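Local coordinates for protein RNase III inhibitor (Mycobacterium tuberculosis, PDB 5M3I) that is of unknown function but belongs to the macro domain family of proteins, at residues A[22-27]-A[120-125]. Sequence-based numbering, arbitrary orientation.
Sequences ADTEAL and SVAVPP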
# COMPACT_ATOMS: atom_id res chain seq x y z
N ALA A 22 -8.70 9.63 -1.12
CA ALA A 22 -9.67 8.58 -1.32
C ALA A 22 -10.57 8.48 -0.10
O ALA A 22 -10.13 8.65 1.04
CB ALA A 22 -8.99 7.26 -1.58
N ASP A 23 -11.84 8.21 -0.35
CA ASP A 23 -12.83 8.07 0.71
C ASP A 23 -12.94 6.59 1.07
O ASP A 23 -13.98 5.95 0.84
CB ASP A 23 -14.18 8.64 0.23
CG ASP A 23 -15.25 8.62 1.31
OD1 ASP A 23 -14.92 8.83 2.51
OD2 ASP A 23 -16.42 8.36 0.96
N THR A 24 -11.86 6.04 1.61
CA THR A 24 -11.80 4.64 1.96
C THR A 24 -11.34 4.48 3.39
O THR A 24 -10.80 5.38 4.03
CB THR A 24 -10.87 3.82 1.01
OG1 THR A 24 -9.56 4.37 1.02
CG2 THR A 24 -11.41 3.82 -0.40
N GLU A 25 -11.58 3.30 3.91
CA GLU A 25 -11.23 2.97 5.28
C GLU A 25 -9.72 2.76 5.45
O GLU A 25 -9.17 3.07 6.50
CB GLU A 25 -12.01 1.72 5.64
CG GLU A 25 -12.03 1.38 7.09
CD GLU A 25 -13.01 0.25 7.41
OE1 GLU A 25 -12.69 -0.56 8.32
OE2 GLU A 25 -14.08 0.19 6.77
N ALA A 26 -9.06 2.23 4.40
CA ALA A 26 -7.60 2.07 4.39
C ALA A 26 -6.98 2.68 3.14
O ALA A 26 -7.60 2.75 2.08
CB ALA A 26 -7.23 0.60 4.47
N LEU A 27 -5.74 3.14 3.30
CA LEU A 27 -4.93 3.55 2.16
C LEU A 27 -3.70 2.70 2.14
O LEU A 27 -3.11 2.47 3.19
CB LEU A 27 -4.51 5.00 2.31
CG LEU A 27 -5.61 6.03 2.54
CD1 LEU A 27 -4.96 7.39 2.74
CD2 LEU A 27 -6.54 6.08 1.36
N SER A 120 -13.08 -1.14 2.81
CA SER A 120 -12.69 -0.45 1.62
C SER A 120 -11.21 -0.07 1.70
O SER A 120 -10.73 0.31 2.77
CB SER A 120 -13.59 0.79 1.39
OG SER A 120 -13.27 1.83 2.29
N VAL A 121 -10.55 -0.12 0.55
CA VAL A 121 -9.14 0.23 0.45
C VAL A 121 -8.81 0.90 -0.90
O VAL A 121 -9.42 0.60 -1.92
CB VAL A 121 -8.31 -1.02 0.72
CG1 VAL A 121 -8.60 -2.04 -0.31
CG2 VAL A 121 -6.84 -0.69 0.72
N ALA A 122 -7.87 1.84 -0.86
CA ALA A 122 -7.36 2.51 -2.07
C ALA A 122 -5.95 2.04 -2.25
O ALA A 122 -5.14 2.08 -1.30
CB ALA A 122 -7.39 4.02 -1.92
N VAL A 123 -5.63 1.66 -3.49
CA VAL A 123 -4.35 1.05 -3.81
C VAL A 123 -3.65 1.81 -4.96
O VAL A 123 -4.29 2.08 -5.97
CB VAL A 123 -4.57 -0.40 -4.24
CG1 VAL A 123 -3.26 -1.08 -4.38
CG2 VAL A 123 -5.43 -1.14 -3.20
N PRO A 124 -2.37 2.17 -4.80
CA PRO A 124 -1.60 2.81 -5.85
C PRO A 124 -1.00 1.79 -6.78
O PRO A 124 -1.11 0.60 -6.53
CB PRO A 124 -0.47 3.50 -5.09
CG PRO A 124 -0.26 2.61 -3.93
CD PRO A 124 -1.60 2.08 -3.55
N PRO A 125 -0.36 2.24 -7.86
CA PRO A 125 0.19 1.28 -8.81
C PRO A 125 1.53 0.72 -8.30
O PRO A 125 2.61 1.20 -8.66
CB PRO A 125 0.34 2.11 -10.10
CG PRO A 125 0.29 3.53 -9.71
CD PRO A 125 -0.27 3.64 -8.32
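E25 N donates to the hydroxyl S120 OG at 2.8 Å, with an N-H...O angle of 158°. Set between the backbone N and the carbonyl carbon of S120, OG also lies 3.2 Å from T24 CA. The N-H of E25 makes a second, weak and bent bond to S120 O. That carbonyl serves chiefly A26 N, which donates to S120 O at 3.0 Å, tilted only slightly from the carbonyl plane.

A26 O accepts the next rung, from A122 N at 3.1 Å, and V121 CA adds a CA-H...O contact to A26 O at 3.4 Å. Since A26 thus bonds to the residues before and after V121, strands 26-31 and 120-123 pair in parallel, near the middle of the macro domain's mixed sheet. V121 shares a backbone hydrogen bond with D153 on the other edge of its strand, and L27 pairs with H83 and I85, which places both strands inside the sheet.

T24 OG1 supplies a second donor to A26 O, 2.8 Å away and 43° above the carbonyl plane, on the face opposite A122 N. A chi1 of 57° sets OG1 between the backbone N and the carbonyl carbon of T24, from where it reaches forward to A26 O. E25 OE2 takes a weak bond from A119 N.

Apolar contacts line both sheet faces. A122 CB meets A22 CB at 3.6 Å and, more loosely, L27 CD2, whereas A26 CB and V121 CG2 lie side by side on the other face, 4.0 Å apart, with F146 of helix 135-147 lying on V121.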